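Local structure of MlnE (Bacillus amyloliquefaciens subsp. plantarum, 5D2E) at residues F194-Q199 with V412-G417; E378-P383 with Q418-F423; F406-A411 with F423-M428; S446-L451 with Q494-S499. The protein probably uses NADPH to reduce the keto group of carrier-bound polyketide intermediates, as the N-terminal B-type ketoreductase of a macrolactin assembly-line synthase. One frame throughout, in Å; residues are numbered along the deposited sequence.

Contact 1: residues F194-Q199 with V412-G417; sequences FLKTVQ and VLPNAG
T197 and P414 mark the closest backbone approach, 5.5 Å between their CA atoms, where one turn of helix 186-201 faces the loop that follows strand 402-408. The helix presents K196 and T197 on this side, while residues 412-417 run past without regular structure and point the proline ring at the helix. G417 ends the segment with a phi of 96°, at which a CB would press against the carbonyl O of A416; its N is hydrogen-bonded to E201 OE2, beyond the end of the helix.

The aliphatic part of K196 crosses the ring of P414 at about a right angle: CB lies 3.7 Å from P414 CG, and CD lies 3.9 Å from P414 CD. With CG anti to the carbonyl carbon (chi1 -80°) and an extended chain beyond it, the ammonium passes the ring to donate a 3.0 Å hydrogen bond from K196 NZ to V412 O. The nitrogen stands 20° off the plane of that carbonyl; E192 adds a long, weak ion pair. T197 approaches the proline obliquely; its CG2 is modelled too close to the ring carbons for the detail to be trusted. Its OG1, anti to the backbone N, makes a weak 3.4 Å bond to N415 O. P414 also touches A422, one residue beyond Y421 of the NADP site.

Such packing of a helix from one Rossmann-like half against a loop of the cofactor-binding half is consistent with the two-subdomain build of modular polyketide synthase ketoreductases.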
# COMPACT_ATOMS: atom_id res chain seq x y z
N PHE A 194 2.50 -6.75 -0.79
CA PHE A 194 2.42 -8.05 -0.09
C PHE A 194 3.31 -9.08 -0.80
O PHE A 194 4.10 -9.78 -0.16
CB PHE A 194 0.94 -8.48 -0.06
CG PHE A 194 0.67 -9.77 0.60
CD1 PHE A 194 0.51 -9.82 1.99
CD2 PHE A 194 0.55 -10.92 -0.15
CE1 PHE A 194 0.30 -11.03 2.62
CE2 PHE A 194 0.33 -12.13 0.47
CZ PHE A 194 0.21 -12.17 1.86
N LEU A 195 3.16 -9.22 -2.11
CA LEU A 195 3.90 -10.25 -2.84
C LEU A 195 5.41 -10.05 -2.79
O LEU A 195 6.20 -11.03 -2.73
CB LEU A 195 3.47 -10.29 -4.32
CG LEU A 195 2.00 -10.66 -4.57
CD1 LEU A 195 1.59 -10.42 -6.00
CD2 LEU A 195 1.79 -12.12 -4.20
N LYS A 196 5.85 -8.82 -2.86
CA LYS A 196 7.28 -8.52 -2.77
C LYS A 196 7.78 -9.01 -1.43
O LYS A 196 8.89 -9.51 -1.33
CB LYS A 196 7.55 -7.02 -2.80
CG LYS A 196 7.51 -6.43 -4.18
CD LYS A 196 7.80 -4.93 -4.01
CE LYS A 196 8.35 -4.35 -5.27
NZ LYS A 196 7.96 -2.93 -5.22
N THR A 197 6.97 -8.89 -0.39
CA THR A 197 7.46 -9.36 0.93
C THR A 197 7.37 -10.88 1.08
O THR A 197 8.27 -11.48 1.64
CB THR A 197 7.15 -8.45 2.16
OG1 THR A 197 7.08 -9.15 3.48
CG2 THR A 197 6.15 -7.42 1.92
N VAL A 198 6.35 -11.52 0.49
CA VAL A 198 6.35 -13.01 0.43
C VAL A 198 7.65 -13.49 -0.21
O VAL A 198 8.31 -14.44 0.27
CB VAL A 198 5.14 -13.52 -0.37
CG1 VAL A 198 5.28 -14.99 -0.76
CG2 VAL A 198 3.87 -13.24 0.41
N GLN A 199 8.01 -12.87 -1.33
CA GLN A 199 9.20 -13.27 -2.02
C GLN A 199 10.47 -13.06 -1.14
O GLN A 199 11.39 -13.85 -1.20
CB GLN A 199 9.35 -12.54 -3.34
CG GLN A 199 10.40 -13.17 -4.24
CD GLN A 199 10.41 -12.71 -5.68
OE1 GLN A 199 11.44 -12.70 -6.31
NE2 GLN A 199 9.32 -12.33 -6.20
N VAL A 412 7.17 -0.27 -0.87
CA VAL A 412 8.00 -0.32 -2.05
C VAL A 412 9.22 -1.21 -1.93
O VAL A 412 9.58 -1.87 -2.89
CB VAL A 412 8.43 1.13 -2.48
CG1 VAL A 412 9.34 1.02 -3.67
CG2 VAL A 412 7.20 1.94 -2.91
N LEU A 413 9.85 -1.23 -0.76
CA LEU A 413 10.99 -2.07 -0.52
C LEU A 413 10.68 -2.80 0.79
O LEU A 413 11.10 -2.37 1.89
CB LEU A 413 12.22 -1.17 -0.34
CG LEU A 413 12.62 -0.21 -1.46
CD1 LEU A 413 13.55 0.88 -0.92
CD2 LEU A 413 13.27 -0.96 -2.61
N PRO A 414 9.92 -3.88 0.73
CA PRO A 414 9.58 -4.40 2.07
C PRO A 414 10.63 -5.28 2.69
O PRO A 414 11.61 -5.64 2.05
CB PRO A 414 8.25 -5.14 1.89
CG PRO A 414 8.19 -5.42 0.42
CD PRO A 414 8.99 -4.36 -0.30
N ASN A 415 10.50 -5.50 3.97
CA ASN A 415 11.34 -6.44 4.63
C ASN A 415 10.49 -7.56 5.06
O ASN A 415 9.30 -7.39 5.39
CB ASN A 415 12.07 -5.80 5.82
CG ASN A 415 12.84 -4.56 5.38
OD1 ASN A 415 13.97 -4.67 4.93
ND2 ASN A 415 12.16 -3.40 5.38
N ALA A 416 11.15 -8.70 5.08
CA ALA A 416 10.61 -9.88 5.66
C ALA A 416 9.86 -9.59 6.97
O ALA A 416 10.36 -8.87 7.84
CB ALA A 416 11.74 -10.88 5.84
N GLY A 417 8.66 -10.11 7.14
CA GLY A 417 7.89 -9.85 8.35
C GLY A 417 6.86 -8.71 8.30
O GLY A 417 6.03 -8.61 9.18

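Contact 2: residues E378-P383 with Q418-F423; sequences EEVIAP and QSDYAF. With NAP (NADP nicotinamide-adenine-dinucleotide phosphate), chain B.
Helix 374-381 packs V380 against D420 and Y421 at the start of helix 419-437, the helix that carries the tyrosine of the NADP site in this Rossmann-type ketoreductase domain. V380 CG1, anti to its backbone N, lies 3.7 Å from Y421 N and 4.1 Å from Y421 CB, near the edge of the ring. The other branch of the valine turns to the aspartate: V380 CG2 is 3.5 Å from D420 OD2, and the two side chains cross at about a right angle.

D420 CG takes the crowded position between N and C (chi1 45°). OD1 accepts a weak bond from Y421 N, bent to 129°, while OD2 makes a salt bridge to K372, which probably offsets the buried charge. I381 adds its CG2 methyl, 4.2 Å from F423 CD2, at the edge of the phenyl ring.

The tyrosine, with CG anti to its backbone N, extends to the nicotinamide ribose, where Y421 OH and NAP O2D share a hydrogen bond modelled at 2.4 Å; so short a length is doubtful, and either oxygen could be the donor. K384 NZ also bonds the cofactor.

Helix 141-164 closes one flank, with Y153 on I381 and L148 and L152 on F423; helix 186-201 covers S419, A422 and F423, and S410, just past strand 402-408, touches the tyrosine.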
# COMPACT_ATOMS: atom_id res chain seq x y z
N GLU A 378 -5.84 -8.46 10.03
CA GLU A 378 -7.01 -7.55 10.19
C GLU A 378 -6.68 -6.35 11.05
O GLU A 378 -7.08 -5.23 10.73
CB GLU A 378 -8.24 -8.22 10.80
CG GLU A 378 -8.80 -9.35 9.98
CD GLU A 378 -9.82 -10.26 10.68
OE1 GLU A 378 -9.86 -10.40 11.93
OE2 GLU A 378 -10.63 -10.85 9.94
N GLU A 379 -5.96 -6.60 12.15
CA GLU A 379 -5.51 -5.52 13.02
C GLU A 379 -4.57 -4.56 12.39
O GLU A 379 -4.72 -3.36 12.56
CB GLU A 379 -4.83 -6.08 14.29
CG GLU A 379 -5.83 -6.72 15.21
CD GLU A 379 -5.09 -7.24 16.44
OE1 GLU A 379 -4.53 -6.39 17.18
OE2 GLU A 379 -4.97 -8.44 16.57
N VAL A 380 -3.57 -5.06 11.71
CA VAL A 380 -2.57 -4.17 11.08
C VAL A 380 -3.18 -3.33 9.97
O VAL A 380 -2.82 -2.16 9.82
CB VAL A 380 -1.39 -4.99 10.58
CG1 VAL A 380 -0.52 -4.21 9.63
CG2 VAL A 380 -0.61 -5.54 11.75
N ILE A 381 -4.07 -3.92 9.16
CA ILE A 381 -4.58 -3.17 8.02
C ILE A 381 -5.71 -2.19 8.38
O ILE A 381 -5.96 -1.25 7.60
CB ILE A 381 -5.06 -4.06 6.84
CG1 ILE A 381 -6.37 -4.77 7.14
CG2 ILE A 381 -3.94 -5.01 6.43
CD1 ILE A 381 -6.93 -5.51 5.91
N ALA A 382 -6.39 -2.41 9.51
CA ALA A 382 -7.59 -1.64 9.82
C ALA A 382 -7.41 -0.13 9.68
O ALA A 382 -8.22 0.50 9.04
CB ALA A 382 -8.08 -1.96 11.26
N PRO A 383 -6.36 0.46 10.30
CA PRO A 383 -6.35 1.93 10.23
C PRO A 383 -5.98 2.55 8.89
O PRO A 383 -6.36 3.70 8.59
CB PRO A 383 -5.30 2.32 11.26
CG PRO A 383 -4.43 1.10 11.44
CD PRO A 383 -5.32 -0.06 11.20
N GLN A 418 6.86 -7.93 7.24
CA GLN A 418 5.98 -6.75 7.19
C GLN A 418 4.95 -6.91 6.08
O GLN A 418 4.54 -5.89 5.50
CB GLN A 418 6.81 -5.54 6.82
CG GLN A 418 8.06 -5.29 7.62
CD GLN A 418 8.75 -4.01 7.11
OE1 GLN A 418 9.45 -3.97 6.06
NE2 GLN A 418 8.51 -2.94 7.84
N SER A 419 4.53 -8.13 5.74
CA SER A 419 3.73 -8.29 4.50
C SER A 419 2.37 -7.51 4.50
O SER A 419 2.01 -6.89 3.49
CB SER A 419 3.52 -9.76 4.18
OG SER A 419 2.82 -10.36 5.19
N ASP A 420 1.66 -7.56 5.61
CA ASP A 420 0.36 -6.94 5.77
C ASP A 420 0.53 -5.45 5.98
O ASP A 420 -0.24 -4.64 5.43
CB ASP A 420 -0.48 -7.53 6.89
CG ASP A 420 0.31 -7.75 8.21
OD1 ASP A 420 1.56 -7.64 8.19
OD2 ASP A 420 -0.32 -8.00 9.23
N TYR A 421 1.59 -5.07 6.68
CA TYR A 421 1.93 -3.64 6.88
C TYR A 421 2.28 -2.99 5.54
O TYR A 421 1.82 -1.87 5.24
CB TYR A 421 3.10 -3.52 7.87
CG TYR A 421 3.52 -2.12 8.25
CD1 TYR A 421 2.75 -1.34 9.12
CD2 TYR A 421 4.73 -1.62 7.81
CE1 TYR A 421 3.15 -0.05 9.47
CE2 TYR A 421 5.15 -0.34 8.18
CZ TYR A 421 4.36 0.42 9.00
OH TYR A 421 4.81 1.66 9.33
N ALA A 422 3.10 -3.67 4.74
CA ALA A 422 3.50 -3.20 3.43
C ALA A 422 2.25 -3.03 2.55
O ALA A 422 2.07 -1.98 1.93
CB ALA A 422 4.48 -4.16 2.81
N PHE A 423 1.34 -4.03 2.59
CA PHE A 423 0.08 -3.96 1.86
C PHE A 423 -0.76 -2.75 2.30
O PHE A 423 -1.28 -2.00 1.46
CB PHE A 423 -0.71 -5.26 2.06
CG PHE A 423 -2.11 -5.19 1.55
CD1 PHE A 423 -2.36 -5.46 0.21
CD2 PHE A 423 -3.14 -4.79 2.34
CE1 PHE A 423 -3.63 -5.41 -0.30
CE2 PHE A 423 -4.42 -4.66 1.81
CZ PHE A 423 -4.66 -5.00 0.49
PA NAP B . 3.06 5.32 16.84
O1A NAP B . 3.80 6.24 17.85
O2A NAP B . 2.53 3.95 17.22
O5B NAP B . 1.78 6.20 16.44
C5B NAP B . 0.73 5.59 15.70
C4B NAP B . -0.52 5.99 16.45
O4B NAP B . -1.65 5.41 15.75
C3B NAP B . -0.60 5.46 17.90
O3B NAP B . -0.53 6.54 18.84
C2B NAP B . -1.99 4.80 17.99
O2B NAP B . -2.65 5.16 19.17
C1B NAP B . -2.68 5.32 16.70
N9A NAP B . -3.68 4.41 16.15
C8A NAP B . -3.51 3.08 15.78
N7A NAP B . -4.69 2.53 15.34
C5A NAP B . -5.60 3.53 15.36
C6A NAP B . -7.01 3.65 15.05
N6A NAP B . -7.65 2.54 14.55
N1A NAP B . -7.65 4.88 15.30
C2A NAP B . -6.96 5.92 15.79
N3A NAP B . -5.63 5.88 16.11
C4A NAP B . -4.94 4.75 15.93
O3 NAP B . 3.94 5.15 15.48
PN NAP B . 4.81 6.29 14.73
O1N NAP B . 6.28 5.90 14.72
O2N NAP B . 4.24 7.61 15.19
O5D NAP B . 4.38 6.20 13.17
C5D NAP B . 3.17 6.93 12.81
C4D NAP B . 2.76 6.67 11.36
O4D NAP B . 3.83 6.86 10.45
C3D NAP B . 2.32 5.20 11.22
O3D NAP B . 1.14 5.15 10.43
C2D NAP B . 3.50 4.51 10.55
O2D NAP B . 3.09 3.33 9.80
C1D NAP B . 4.16 5.64 9.72
N1N NAP B . 5.62 5.37 9.57
C2N NAP B . 6.49 5.55 10.63
C3N NAP B . 7.88 5.30 10.55
C7N NAP B . 8.83 5.52 11.76
O7N NAP B . 10.03 5.23 11.67
N7N NAP B . 8.43 6.06 12.92
C4N NAP B . 8.37 4.82 9.33
C5N NAP B . 7.48 4.60 8.28
C6N NAP B . 6.11 4.90 8.40
P2B NAP B . -3.84 4.26 19.87
O1X NAP B . -3.29 2.87 20.18
O2X NAP B . -4.26 5.08 21.13
O3X NAP B . -4.93 4.18 18.85

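Contact 3: residues F406-A411 with F423-M428. With NAP (NADP nicotinamide-adenine-dinucleotide phosphate), chain B.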
# COMPACT_ATOMS: atom_id res chain seq x y z
N PHE A 406 0.46 9.08 5.91
CA PHE A 406 1.84 8.67 6.36
C PHE A 406 2.02 7.21 6.04
O PHE A 406 1.63 6.30 6.82
CB PHE A 406 2.02 8.98 7.86
CG PHE A 406 2.28 10.46 8.17
CD1 PHE A 406 2.19 11.47 7.20
CD2 PHE A 406 2.65 10.85 9.43
CE1 PHE A 406 2.47 12.80 7.47
CE2 PHE A 406 2.93 12.20 9.71
CZ PHE A 406 2.85 13.16 8.73
N SER A 407 2.56 6.97 4.85
CA SER A 407 2.78 5.64 4.37
C SER A 407 4.21 5.23 4.75
O SER A 407 4.87 5.87 5.58
CB SER A 407 2.49 5.62 2.86
OG SER A 407 2.50 4.29 2.37
N SER A 408 4.70 4.15 4.16
CA SER A 408 5.94 3.57 4.53
C SER A 408 6.66 3.13 3.30
O SER A 408 6.06 2.64 2.33
CB SER A 408 5.69 2.36 5.48
OG SER A 408 6.86 1.60 5.64
N LEU A 409 7.97 3.29 3.33
CA LEU A 409 8.84 2.75 2.37
C LEU A 409 8.76 1.22 2.25
O LEU A 409 9.06 0.69 1.17
CB LEU A 409 10.27 3.21 2.64
CG LEU A 409 11.34 3.04 1.58
CD1 LEU A 409 10.99 3.82 0.32
CD2 LEU A 409 12.67 3.51 2.17
N SER A 410 8.26 0.54 3.28
CA SER A 410 7.96 -0.88 3.20
C SER A 410 6.95 -1.25 2.06
O SER A 410 6.95 -2.38 1.61
CB SER A 410 7.47 -1.42 4.52
OG SER A 410 6.10 -1.06 4.77
N ALA A 411 6.15 -0.27 1.60
CA ALA A 411 5.21 -0.53 0.48
C ALA A 411 5.97 -0.78 -0.81
O ALA A 411 5.49 -1.47 -1.76
CB ALA A 411 4.22 0.64 0.34
N PHE A 423 1.34 -4.03 2.59
CA PHE A 423 0.08 -3.96 1.86
C PHE A 423 -0.76 -2.75 2.30
O PHE A 423 -1.28 -2.00 1.46
CB PHE A 423 -0.71 -5.26 2.06
CG PHE A 423 -2.11 -5.19 1.55
CD1 PHE A 423 -2.36 -5.46 0.21
CD2 PHE A 423 -3.14 -4.79 2.34
CE1 PHE A 423 -3.63 -5.41 -0.30
CE2 PHE A 423 -4.42 -4.66 1.81
CZ PHE A 423 -4.66 -5.00 0.49
N ALA A 424 -0.95 -2.61 3.61
CA ALA A 424 -1.78 -1.55 4.14
C ALA A 424 -1.28 -0.14 3.68
O ALA A 424 -2.06 0.72 3.25
CB ALA A 424 -1.88 -1.65 5.63
N ASN A 425 0.03 0.06 3.71
CA ASN A 425 0.58 1.30 3.31
C ASN A 425 0.41 1.47 1.80
O ASN A 425 0.05 2.54 1.32
CB ASN A 425 2.02 1.41 3.75
CG ASN A 425 2.11 1.75 5.26
OD1 ASN A 425 1.76 2.85 5.66
ND2 ASN A 425 2.49 0.78 6.08
N GLY A 426 0.60 0.37 1.05
CA GLY A 426 0.49 0.41 -0.40
C GLY A 426 -0.93 0.75 -0.82
O GLY A 426 -1.15 1.40 -1.86
N CYS A 427 -1.89 0.35 0.00
CA CYS A 427 -3.27 0.70 -0.22
C CYS A 427 -3.54 2.23 -0.14
O CYS A 427 -4.18 2.78 -1.03
CB CYS A 427 -4.14 -0.11 0.68
SG CYS A 427 -5.85 0.17 0.34
N MET A 428 -2.97 2.92 0.84
CA MET A 428 -3.01 4.37 0.86
C MET A 428 -2.39 4.99 -0.35
O MET A 428 -2.90 5.97 -0.87
CB MET A 428 -2.33 4.94 2.13
CG MET A 428 -2.96 4.42 3.38
SD MET A 428 -2.59 5.26 4.92
CE MET A 428 -0.80 5.14 5.00
PA NAP B . 3.06 5.32 16.84
O1A NAP B . 3.80 6.24 17.85
O2A NAP B . 2.53 3.95 17.22
O5B NAP B . 1.78 6.20 16.44
C5B NAP B . 0.73 5.59 15.70
C4B NAP B . -0.52 5.99 16.45
O4B NAP B . -1.65 5.41 15.75
C3B NAP B . -0.60 5.46 17.90
O3B NAP B . -0.53 6.54 18.84
C2B NAP B . -1.99 4.80 17.99
O2B NAP B . -2.65 5.16 19.17
C1B NAP B . -2.68 5.32 16.70
N9A NAP B . -3.68 4.41 16.15
C8A NAP B . -3.51 3.08 15.78
N7A NAP B . -4.69 2.53 15.34
C5A NAP B . -5.60 3.53 15.36
C6A NAP B . -7.01 3.65 15.05
N6A NAP B . -7.65 2.54 14.55
N1A NAP B . -7.65 4.88 15.30
C2A NAP B . -6.96 5.92 15.79
N3A NAP B . -5.63 5.88 16.11
C4A NAP B . -4.94 4.75 15.93
O3 NAP B . 3.94 5.15 15.48
PN NAP B . 4.81 6.29 14.73
O1N NAP B . 6.28 5.90 14.72
O2N NAP B . 4.24 7.61 15.19
O5D NAP B . 4.38 6.20 13.17
C5D NAP B . 3.17 6.93 12.81
C4D NAP B . 2.76 6.67 11.36
O4D NAP B . 3.83 6.86 10.45
C3D NAP B . 2.32 5.20 11.22
O3D NAP B . 1.14 5.15 10.43
C2D NAP B . 3.50 4.51 10.55
O2D NAP B . 3.09 3.33 9.80
C1D NAP B . 4.16 5.64 9.72
N1N NAP B . 5.62 5.37 9.57
C2N NAP B . 6.49 5.55 10.63
C3N NAP B . 7.88 5.30 10.55
C7N NAP B . 8.83 5.52 11.76
O7N NAP B . 10.03 5.23 11.67
N7N NAP B . 8.43 6.06 12.92
C4N NAP B . 8.37 4.82 9.33
C5N NAP B . 7.48 4.60 8.28
C6N NAP B . 6.11 4.90 8.40
P2B NAP B . -3.84 4.26 19.87
O1X NAP B . -3.29 2.87 20.18
O2X NAP B . -4.26 5.08 21.13
O3X NAP B . -4.93 4.18 18.85
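N425 reaches from helix 419-437 to the end of strand 402-408, with CG anti to its carbonyl carbon (chi1 -78°). Its CB meets S407 OG at 3.2 Å, a snug fit, and also faces the methyl of A411. One atom on, N425 CG rests 3.6 Å from S408 CB. The amide then divides: OD1 lies over the strand backbone, 3.2 Å from S407 CA, and accepts a hydrogen bond from K384 NZ, whereas ND2 passes beside S408 CB and donates to Y421 O one turn back. With a bond at each end, the rotation of the amide is fixed, and N425 probably acts as a second-shell residue that helps position K384, itself hydrogen-bonded to the cofactor.

On one side of the asparagine, M428 bends at chi3 (-58°) to put its methyl CE 3.3 Å from F406 O, against the strand backbone. On the other, A411 CB sits 3.7 Å from G426 N, bringing the short 3-10 turn close to the helix. The S407 hydroxyl is bonded to D429 OD1, on helix 419-437.

The axes of the short segments 406-408 and 423-428 approach to 7.2 Å, with 129° between their directions. The strand end borders the cofactor: S407 O comes within 3.2 Å of NAP C6N, while S408 OG and S410 OG share a hydrogen bond. This is the strand-to-helix half of a Rossmann beta-alpha-beta unit, and the set S408, Y421, K384 and N425 is consistent with the Ser-Tyr-Lys-Asn arrangement of polyketide ketoreductases, in which lysine and asparagine have exchanged the positions they hold in classical short-chain dehydrogenases.

Contact 4: residues S446-L451 with Q494-S499; sequences SINWPL and QLAVIS. With NAP (NADP nicotinamide-adenine-dinucleotide phosphate), chain B.
I447, W449 and V497 form a small apolar cluster on one flank of the parallel strands 446-449 and 494-499. I447 CG2 lies 3.5 Å above the plane of the W449 ring, over its centre, a CH-pi type placement. V497 stands side by side with both residues, pointing the same way, and uses a single methyl for each: CG2 is 3.9 Å from I447 CG2 and the same distance from W449 CZ3. W449 CG is anti to its carbonyl carbon (chi1 -67°), and the indole beyond it packs edge-to-face with F406 and W452.

On the other face of the two strands the amides of N448 and Q494 meet obliquely, their planes 51° apart. Q494 is extended, and its NE2 donates to N448 OD1 at 2.8 Å in a nearly straight bond (172°). The other end of the asparagine amide, ND2, is held by S408 O and D429 OD2. On this same face N448 CB touches A496 CB.

Backbone bonds from L495 N to S446 O, N448 N to L495 O and V497 N to N448 O register the strands, and strand 35-46 pairs antiparallel with the far side of 494-499. N448, which gives two of these bonds, is also the centre of an inverse gamma turn. Past it, P450 rests its CD 3.1 Å from V497 O.

P450 O comes within 3.0 Å of NAP C4N, the carbon that carries the hydride in NADPH. The pairing thus extends the parallel Rossmann sheet at the nicotinamide end of the cofactor pocket.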
# COMPACT_ATOMS: atom_id res chain seq x y z
N SER A 446 0.42 10.82 -0.45
CA SER A 446 0.87 9.74 0.36
C SER A 446 2.37 9.83 0.37
O SER A 446 2.98 9.87 -0.69
CB SER A 446 0.46 8.36 -0.23
OG SER A 446 0.82 7.28 0.68
N ILE A 447 2.97 9.83 1.59
CA ILE A 447 4.41 9.86 1.74
C ILE A 447 4.96 8.52 2.23
O ILE A 447 4.57 8.07 3.31
CB ILE A 447 4.86 10.94 2.74
CG1 ILE A 447 4.35 12.30 2.32
CG2 ILE A 447 6.38 10.91 2.87
CD1 ILE A 447 4.49 13.41 3.37
N ASN A 448 5.82 7.88 1.45
CA ASN A 448 6.41 6.63 1.88
C ASN A 448 7.67 6.97 2.76
O ASN A 448 8.81 7.15 2.24
CB ASN A 448 6.85 5.82 0.73
CG ASN A 448 5.69 5.44 -0.21
OD1 ASN A 448 5.57 6.02 -1.27
ND2 ASN A 448 4.93 4.42 0.15
N TRP A 449 7.41 7.10 4.04
CA TRP A 449 8.48 7.37 5.01
C TRP A 449 9.40 6.17 5.29
O TRP A 449 8.93 5.05 5.40
CB TRP A 449 7.86 7.72 6.33
CG TRP A 449 7.11 8.98 6.41
CD1 TRP A 449 5.78 9.10 6.77
CD2 TRP A 449 7.58 10.31 6.18
NE1 TRP A 449 5.43 10.39 6.77
CE2 TRP A 449 6.50 11.17 6.42
CE3 TRP A 449 8.81 10.87 5.83
CZ2 TRP A 449 6.62 12.58 6.35
CZ3 TRP A 449 8.95 12.29 5.80
CH2 TRP A 449 7.83 13.12 5.99
N PRO A 450 10.71 6.41 5.39
CA PRO A 450 11.61 5.43 5.92
C PRO A 450 11.57 5.47 7.46
O PRO A 450 10.73 6.19 8.06
CB PRO A 450 12.93 5.90 5.37
CG PRO A 450 12.82 7.37 5.58
CD PRO A 450 11.35 7.72 5.36
N LEU A 451 12.45 4.69 8.11
CA LEU A 451 12.58 4.72 9.59
C LEU A 451 13.14 6.05 10.07
O LEU A 451 14.10 6.59 9.49
CB LEU A 451 13.52 3.63 10.11
CG LEU A 451 12.85 2.28 10.17
CD1 LEU A 451 13.92 1.22 10.46
CD2 LEU A 451 11.74 2.32 11.22
N GLN A 494 2.22 10.86 -4.84
CA GLN A 494 2.95 9.87 -4.04
C GLN A 494 4.43 10.18 -4.09
O GLN A 494 5.02 10.28 -5.21
CB GLN A 494 2.78 8.44 -4.54
CG GLN A 494 3.55 7.41 -3.65
CD GLN A 494 3.50 5.96 -4.17
OE1 GLN A 494 2.87 5.68 -5.18
NE2 GLN A 494 4.17 5.06 -3.49
N LEU A 495 5.05 10.34 -2.91
CA LEU A 495 6.48 10.58 -2.83
C LEU A 495 7.10 9.68 -1.76
O LEU A 495 6.50 9.50 -0.71
CB LEU A 495 6.77 12.06 -2.51
CG LEU A 495 6.49 13.06 -3.67
CD1 LEU A 495 6.51 14.46 -3.12
CD2 LEU A 495 7.51 12.92 -4.78
N ALA A 496 8.23 9.08 -2.08
CA ALA A 496 9.02 8.29 -1.15
C ALA A 496 10.22 9.11 -0.65
O ALA A 496 10.89 9.77 -1.41
CB ALA A 496 9.51 7.06 -1.77
N VAL A 497 10.49 8.98 0.64
CA VAL A 497 11.60 9.66 1.28
C VAL A 497 12.56 8.58 1.69
O VAL A 497 12.17 7.65 2.37
CB VAL A 497 11.16 10.48 2.50
CG1 VAL A 497 12.41 11.13 3.14
CG2 VAL A 497 10.12 11.57 2.19
N ILE A 498 13.79 8.65 1.18
CA ILE A 498 14.85 7.71 1.48
C ILE A 498 16.10 8.49 2.02
O ILE A 498 16.57 9.45 1.41
CB ILE A 498 15.23 6.86 0.27
CG1 ILE A 498 13.96 6.29 -0.42
CG2 ILE A 498 16.10 5.70 0.74
CD1 ILE A 498 14.30 5.46 -1.61
N SER A 499 16.58 8.02 3.16
CA SER A 499 17.67 8.68 3.93
C SER A 499 18.95 7.81 3.86
O SER A 499 18.95 6.64 4.27
CB SER A 499 17.19 8.90 5.37
OG SER A 499 18.23 9.41 6.18
PA NAP B . 3.06 5.32 16.84
O1A NAP B . 3.80 6.24 17.85
O2A NAP B . 2.53 3.95 17.22
O5B NAP B . 1.78 6.20 16.44
C5B NAP B . 0.73 5.59 15.70
C4B NAP B . -0.52 5.99 16.45
O4B NAP B . -1.65 5.41 15.75
C3B NAP B . -0.60 5.46 17.90
O3B NAP B . -0.53 6.54 18.84
C2B NAP B . -1.99 4.80 17.99
O2B NAP B . -2.65 5.16 19.17
C1B NAP B . -2.68 5.32 16.70
N9A NAP B . -3.68 4.41 16.15
C8A NAP B . -3.51 3.08 15.78
N7A NAP B . -4.69 2.53 15.34
C5A NAP B . -5.60 3.53 15.36
C6A NAP B . -7.01 3.65 15.05
N6A NAP B . -7.65 2.54 14.55
N1A NAP B . -7.65 4.88 15.30
C2A NAP B . -6.96 5.92 15.79
N3A NAP B . -5.63 5.88 16.11
C4A NAP B . -4.94 4.75 15.93
O3 NAP B . 3.94 5.15 15.48
PN NAP B . 4.81 6.29 14.73
O1N NAP B . 6.28 5.90 14.72
O2N NAP B . 4.24 7.61 15.19
O5D NAP B . 4.38 6.20 13.17
C5D NAP B . 3.17 6.93 12.81
C4D NAP B . 2.76 6.67 11.36
O4D NAP B . 3.83 6.86 10.45
C3D NAP B . 2.32 5.20 11.22
O3D NAP B . 1.14 5.15 10.43
C2D NAP B . 3.50 4.51 10.55
O2D NAP B . 3.09 3.33 9.80
C1D NAP B . 4.16 5.64 9.72
N1N NAP B . 5.62 5.37 9.57
C2N NAP B . 6.49 5.55 10.63
C3N NAP B . 7.88 5.30 10.55
C7N NAP B . 8.83 5.52 11.76
O7N NAP B . 10.03 5.23 11.67
N7N NAP B . 8.43 6.06 12.92
C4N NAP B . 8.37 4.82 9.33
C5N NAP B . 7.48 4.60 8.28
C6N NAP B . 6.11 4.90 8.40
P2B NAP B . -3.84 4.26 19.87
O1X NAP B . -3.29 2.87 20.18
O2X NAP B . -4.26 5.08 21.13
O3X NAP B . -4.93 4.18 18.85

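In the fold
From the N terminus, helix 186-201 comes first; contact 1 closes the longest loop, more than 200 residues, when the chain returns at 412-417. Contact 2 opens within that loop at 378-383 and closes beyond it at 418-423, and contact 3 runs from 406-411 to 423-428, so the first three cross one another. Contacts 2 and 3 share F423 and occupy successive turns of helix 419-437, which also packs on helix 186-201. Contact 4 follows in series and brings strand 494-499 to strand 443-453, the neighbour of strand 402-408. Contacts 2, 3 and 4 all border the cofactor, while contact 1 joins the two Rossmann-like halves.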